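Local coordinates for protein purine nucleoside phosphorylase (Thermus thermophilus, PDB 1ODJ) that probably catalyses the reversible phosphorolysis of purine nucleosides, splitting them into the free base and a ribose 1-phosphate, at residues G89-A94 with A198-S203; L152-D157 with L176-E181. One frame throughout, in Å; residues are numbered along the deposited sequence.

Contact 1 (G89-A94 with A198-S203). With GMP (guanosine), chain H; SO4 (sulfate ion), chain G.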
loop_
_atom_site.group_PDB
_atom_site.type_symbol
_atom_site.label_atom_id
_atom_site.label_comp_id
_atom_site.label_asym_id
_atom_site.label_seq_id
_atom_site.Cartn_x
_atom_site.Cartn_y
_atom_site.Cartn_z
ATOM N N GLY A 89 22.697 2.225 21.948
ATOM C CA GLY A 89 23.214 2.931 20.783
ATOM C C GLY A 89 23.047 4.437 20.776
ATOM O O GLY A 89 22.701 5.030 21.798
ATOM N N THR A 90 23.288 5.042 19.612
ATOM C CA THR A 90 23.179 6.491 19.434
ATOM C C THR A 90 22.014 6.832 18.530
ATOM O O THR A 90 21.440 5.946 17.901
ATOM C CB THR A 90 24.431 7.055 18.798
ATOM O OG1 THR A 90 24.649 6.400 17.541
ATOM C CG2 THR A 90 25.623 6.833 19.699
ATOM N N ALA A 91 21.668 8.115 18.450
ATOM C CA ALA A 91 20.551 8.529 17.615
ATOM C C ALA A 91 20.552 10.013 17.269
ATOM O O ALA A 91 21.080 10.830 18.009
ATOM C CB ALA A 91 19.223 8.146 18.295
ATOM N N GLY A 92 19.948 10.351 16.131
ATOM C CA GLY A 92 19.867 11.739 15.713
ATOM C C GLY A 92 18.569 12.360 16.189
ATOM O O GLY A 92 17.505 11.884 15.833
ATOM N N ALA A 93 18.662 13.414 16.999
ATOM C CA ALA A 93 17.490 14.107 17.536
ATOM C C ALA A 93 16.547 14.643 16.457
ATOM O O ALA A 93 16.988 15.208 15.462
ATOM C CB ALA A 93 17.942 15.244 18.427
ATOM N N ALA A 94 15.245 14.494 16.657
ATOM C CA ALA A 94 14.308 14.973 15.645
ATOM C C ALA A 94 13.762 16.353 15.973
ATOM O O ALA A 94 12.857 16.845 15.313
ATOM C CB ALA A 94 13.165 13.978 15.461
ATOM N N ALA A 198 15.612 -0.738 24.907
ATOM C CA ALA A 198 16.502 0.146 24.180
ATOM C C ALA A 198 16.706 1.505 24.838
ATOM O O ALA A 198 15.759 2.169 25.260
ATOM C CB ALA A 198 15.993 0.328 22.759
ATOM N N ILE A 199 17.967 1.903 24.927
ATOM C CA ILE A 199 18.340 3.199 25.485
ATOM C C ILE A 199 19.272 3.854 24.453
ATOM O O ILE A 199 19.958 3.150 23.686
ATOM C CB ILE A 199 19.049 3.043 26.858
ATOM C CG1 ILE A 199 19.468 4.418 27.384
ATOM C CG2 ILE A 199 20.228 2.109 26.724
ATOM C CD1 ILE A 199 19.774 4.441 28.846
ATOM N N LEU A 200 19.303 5.187 24.421
ATOM C CA LEU A 200 20.134 5.880 23.432
ATOM C C LEU A 200 20.803 7.179 23.862
ATOM O O LEU A 200 20.265 7.947 24.657
ATOM C CB LEU A 200 19.297 6.150 22.182
ATOM C CG LEU A 200 18.612 4.881 21.652
ATOM C CD1 LEU A 200 17.101 5.087 21.571
ATOM C CD2 LEU A 200 19.215 4.502 20.313
ATOM N N ALA A 201 21.989 7.406 23.305
ATOM C CA ALA A 201 22.766 8.604 23.564
ATOM C C ALA A 201 22.614 9.474 22.330
ATOM O O ALA A 201 23.029 9.085 21.244
ATOM C CB ALA A 201 24.229 8.243 23.764
ATOM N N VAL A 202 22.003 10.643 22.487
ATOM C CA VAL A 202 21.830 11.553 21.354
ATOM C C VAL A 202 23.226 11.943 20.841
ATOM O O VAL A 202 24.084 12.388 21.621
ATOM C CB VAL A 202 21.083 12.823 21.781
ATOM C CG1 VAL A 202 20.709 13.641 20.568
ATOM C CG2 VAL A 202 19.844 12.451 22.576
ATOM N N SER A 203 23.468 11.767 19.544
ATOM C CA SER A 203 24.777 12.111 18.991
ATOM C C SER A 203 24.774 13.381 18.137
ATOM O O SER A 203 25.832 13.902 17.786
ATOM C CB SER A 203 25.345 10.933 18.184
ATOM O OG SER A 203 24.562 10.664 17.038
HETATM O "O5'" GMP H . 25.399 6.289 12.269
HETATM C "C5'" GMP H . 24.157 5.676 11.980
HETATM C "C4'" GMP H . 23.997 4.640 13.092
HETATM O "O4'" GMP H . 23.947 5.196 14.457
HETATM C "C3'" GMP H . 22.703 3.845 12.980
HETATM O "O3'" GMP H . 23.071 2.467 13.274
HETATM C "C2'" GMP H . 21.731 4.416 14.041
HETATM O "O2'" GMP H . 21.122 3.439 14.894
HETATM C "C1'" GMP H . 22.575 5.520 14.753
HETATM N N9 GMP H . 22.222 6.941 14.414
HETATM C C8 GMP H . 22.799 8.038 15.014
HETATM N N7 GMP H . 22.344 9.172 14.568
HETATM C C5 GMP H . 21.402 8.822 13.607
HETATM C C6 GMP H . 20.580 9.651 12.781
HETATM O O6 GMP H . 20.525 10.890 12.736
HETATM N N1 GMP H . 19.769 8.896 11.944
HETATM C C2 GMP H . 19.739 7.528 11.903
HETATM N N2 GMP H . 18.881 6.998 11.016
HETATM N N3 GMP H . 20.498 6.736 12.667
HETATM C C4 GMP H . 21.303 7.449 13.493
HETATM S S SO4 G . 24.610 2.897 17.079
HETATM O O1 SO4 G . 23.238 3.397 17.362
HETATM O O2 SO4 G . 24.834 1.654 17.835
HETATM O O3 SO4 G . 25.594 3.916 17.489
HETATM O O4 SO4 G . 24.765 2.598 15.641
#
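Thr90 and Ser203 meet across two parallel strands with matching first torsions. Each hydroxyl lies between its backbone N and carbonyl carbon, at chi1 58° for Thr90 and 65° for Ser203. The Ser203 torsion leaves its OG 4.0 Å from Thr90 CB, and that of Thr90 turns OG1 to the sulfate. The strands are neighbours in the central sheet of the alpha/beta fold of the phosphorylase superfamily. They twist strongly, with 54° between their directions. Ala201 N donates to Gly89 O at 2.9 Å. The next bond, from Ala91 N to Ala201 O, is longer at 3.3 Å. Ser203 N closes the ladder on Ala91 O at 3.0 Å. On one face Leu200 CD2 lies against Thr90 O and reaches toward Ala91 CB. Farther along, Ala93 CB touches Val202 CG1 at 3.8 Å. On the opposite face Ala201 packs on Met224 of helix 214-232.

The sulfate marks what is probably the phosphate site. Thr90 grips it twice: its backbone N reaches sulfate O1 at 2.8 Å, and Thr90 OG1 donates to sulfate O3 at 2.7 Å. Arg25 and Arg87 of the same chain, and Arg44 of the second subunit, also bind this anion. With a valine here, sulfate O3 would probably lose its hydroxyl donor and the anion would be held less firmly, although the backbone N-H would remain. The guanosine base sits over the Ala91-Gly92 peptide, and Ser203 OG stops 3.6 Å from guanosine N7.

Contact 2 (L152-D157 with L176-E181). With GMP (guanosine), chain H.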
loop_
_atom_site.group_PDB
_atom_site.type_symbol
_atom_site.label_atom_id
_atom_site.label_comp_id
_atom_site.label_asym_id
_atom_site.label_seq_id
_atom_site.Cartn_x
_atom_site.Cartn_y
_atom_site.Cartn_z
ATOM N N LEU A 152 9.148 7.914 22.087
ATOM C CA LEU A 152 9.327 7.216 20.818
ATOM C C LEU A 152 10.535 7.653 20.030
ATOM O O LEU A 152 10.920 8.822 20.050
ATOM C CB LEU A 152 8.117 7.437 19.909
ATOM C CG LEU A 152 6.756 6.905 20.337
ATOM C CD1 LEU A 152 5.681 7.514 19.448
ATOM C CD2 LEU A 152 6.759 5.370 20.268
ATOM N N VAL A 153 11.129 6.693 19.333
ATOM C CA VAL A 153 12.239 6.969 18.435
ATOM C C VAL A 153 11.701 6.388 17.135
ATOM O O VAL A 153 10.674 5.709 17.135
ATOM C CB VAL A 153 13.521 6.215 18.819
ATOM C CG1 VAL A 153 13.917 6.571 20.228
ATOM C CG2 VAL A 153 13.321 4.711 18.657
ATOM N N ALA A 154 12.365 6.653 16.024
ATOM C CA ALA A 154 11.894 6.101 14.769
ATOM C C ALA A 154 13.022 5.305 14.138
ATOM O O ALA A 154 14.169 5.747 14.105
ATOM C CB ALA A 154 11.417 7.210 13.840
ATOM N N SER A 155 12.696 4.115 13.661
ATOM C CA SER A 155 13.705 3.272 13.041
ATOM C C SER A 155 13.573 3.341 11.532
ATOM O O SER A 155 12.582 2.862 10.977
ATOM C CB SER A 155 13.543 1.813 13.503
ATOM O OG SER A 155 13.746 1.678 14.903
ATOM N N GLU A 156 14.559 3.938 10.868
ATOM C CA GLU A 156 14.520 4.011 9.417
ATOM C C GLU A 156 15.587 3.128 8.764
ATOM O O GLU A 156 16.422 2.535 9.448
ATOM C CB GLU A 156 14.654 5.463 8.935
ATOM C CG GLU A 156 15.902 6.196 9.400
ATOM C CD GLU A 156 15.966 7.622 8.859
ATOM O OE1 GLU A 156 16.930 8.342 9.191
ATOM O OE2 GLU A 156 15.060 8.031 8.098
ATOM N N ASP A 157 15.537 3.047 7.437
ATOM C CA ASP A 157 16.466 2.244 6.646
ATOM C C ASP A 157 17.511 3.085 5.930
ATOM O O ASP A 157 18.683 2.734 5.893
ATOM C CB ASP A 157 15.691 1.439 5.602
ATOM C CG ASP A 157 15.106 0.168 6.168
ATOM O OD1 ASP A 157 14.182 -0.394 5.540
ATOM O OD2 ASP A 157 15.578 -0.283 7.234
ATOM N N LEU A 176 11.058 11.399 19.054
ATOM C CA LEU A 176 12.147 12.132 19.699
ATOM C C LEU A 176 13.434 12.099 18.852
ATOM O O LEU A 176 14.154 13.100 18.742
ATOM C CB LEU A 176 12.451 11.537 21.086
ATOM C CG LEU A 176 11.427 11.630 22.233
ATOM C CD1 LEU A 176 11.915 10.781 23.381
ATOM C CD2 LEU A 176 11.239 13.065 22.709
ATOM N N ALA A 177 13.726 10.948 18.259
ATOM C CA ALA A 177 14.943 10.822 17.476
ATOM C C ALA A 177 14.931 9.640 16.520
ATOM O O ALA A 177 14.089 8.739 16.611
ATOM C CB ALA A 177 16.136 10.721 18.405
ATOM N N PHE A 178 15.892 9.648 15.603
ATOM C CA PHE A 178 16.002 8.601 14.603
ATOM C C PHE A 178 17.200 7.691 14.833
ATOM O O PHE A 178 18.271 8.148 15.249
ATOM C CB PHE A 178 16.070 9.218 13.189
ATOM C CG PHE A 178 14.759 9.805 12.706
ATOM C CD1 PHE A 178 14.216 10.947 13.306
ATOM C CD2 PHE A 178 14.066 9.217 11.659
ATOM C CE1 PHE A 178 12.996 11.491 12.868
ATOM C CE2 PHE A 178 12.844 9.756 11.216
ATOM C CZ PHE A 178 12.315 10.896 11.828
ATOM N N GLU A 179 16.988 6.398 14.576
ATOM C CA GLU A 179 18.017 5.370 14.707
ATOM C C GLU A 179 17.742 4.238 13.707
ATOM O O GLU A 179 16.832 4.345 12.892
ATOM C CB GLU A 179 18.109 4.859 16.163
ATOM C CG GLU A 179 16.812 4.421 16.834
ATOM C CD GLU A 179 16.569 2.930 16.732
ATOM O OE1 GLU A 179 15.735 2.524 15.894
ATOM O OE2 GLU A 179 17.214 2.162 17.486
ATOM N N MET A 180 18.514 3.159 13.756
ATOM C CA MET A 180 18.328 2.090 12.775
ATOM C C MET A 180 18.323 0.644 13.262
ATOM O O MET A 180 18.835 -0.229 12.570
ATOM C CB MET A 180 19.389 2.234 11.662
ATOM C CG MET A 180 19.152 3.426 10.723
ATOM S SD MET A 180 20.572 3.924 9.665
ATOM C CE MET A 180 20.829 2.389 8.679
ATOM N N GLU A 181 17.758 0.375 14.440
ATOM C CA GLU A 181 17.707 -1.003 14.948
ATOM C C GLU A 181 16.543 -1.345 15.851
ATOM O O GLU A 181 15.991 -2.439 15.747
ATOM C CB GLU A 181 18.986 -1.362 15.689
ATOM C CG GLU A 181 20.165 -1.579 14.788
ATOM C CD GLU A 181 20.830 -0.287 14.448
ATOM O OE1 GLU A 181 21.598 -0.254 13.458
ATOM O OE2 GLU A 181 20.582 0.693 15.187
HETATM O "O5'" GMP H . 25.399 6.289 12.269
HETATM C "C5'" GMP H . 24.157 5.676 11.980
HETATM C "C4'" GMP H . 23.997 4.640 13.092
HETATM O "O4'" GMP H . 23.947 5.196 14.457
HETATM C "C3'" GMP H . 22.703 3.845 12.980
HETATM O "O3'" GMP H . 23.071 2.467 13.274
HETATM C "C2'" GMP H . 21.731 4.416 14.041
HETATM O "O2'" GMP H . 21.122 3.439 14.894
HETATM C "C1'" GMP H . 22.575 5.520 14.753
HETATM N N9 GMP H . 22.222 6.941 14.414
HETATM C C8 GMP H . 22.799 8.038 15.014
HETATM N N7 GMP H . 22.344 9.172 14.568
HETATM C C5 GMP H . 21.402 8.822 13.607
HETATM C C6 GMP H . 20.580 9.651 12.781
HETATM O O6 GMP H . 20.525 10.890 12.736
HETATM N N1 GMP H . 19.769 8.896 11.944
HETATM C C2 GMP H . 19.739 7.528 11.903
HETATM N N2 GMP H . 18.881 6.998 11.016
HETATM N N3 GMP H . 20.498 6.736 12.667
HETATM C C4 GMP H . 21.303 7.449 13.493
#
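Ala154 CB sits over one face of the Phe178 ring, 4.1 Å from the centroid and offset toward the rim, a CH-pi contact. Glu156 runs past the same ring at about a right angle. Its carboxylate is turned 54° from the ring plane, and Glu156 CD lies 3.7 Å from Phe178 CD2. The Glu156 chain is extended beyond CG (chi2 179°). That carries OE1 to guanosine N2 at 3.0 Å, while OE2 is held by Thr162. The two oxygens thus have different partners, consistent with a carboxylate held in place to read the base amino group.

On the opposite face of the sheet, Val153 CG2 leans on Glu179 CG at 3.9 Å. Glu179 bends at chi2 (95°), and its OE1 turns to Ser155 OG; the modelled separation is too short to be trusted in detail. Glu179 OE2 forms a salt bridge with Arg87. Glu181 OE2 accepts from guanosine O2' at 2.8 Å, and Met180 N donates to that same O2' at 2.9 Å. Glu181 OE1 is bonded to Gly66 N.

Parallel backbone bonds carry the frame, among them Glu179 N to Ala154 O and Glu156 N to Glu179 O. The two strands belong to a beta-alpha-beta unit linked through helix 164-171. Strand 152-156 also pairs with strand 108-112. Strand 175-179 pairs with strand 84-93 and leads, through Glu181 at the N-cap, into helix 182-192.

How the contacts relate
After the strands and helices of the first eighty or so residues the chain forms strand 84-93, the first half of contact 1. It then passes strands 103-106 and 108-112. From strand 152-156 it runs through helix 164-171 to strand 175-179, which closes the short loop of contact 2. After helix 182-192, strand 195-205 returns to 84-93 and closes the long loop of contact 1. Contact 2 is therefore nested inside contact 1. The two are joined through the antiparallel pairing of strands 84-93 and 175-179, with Gly92 O 2.8 Å from Phe178 N, probably hydrogen-bonded. Both touch the same guanosine: contact 1 holds the sulfate beside it, and contact 2 binds its base and ribose.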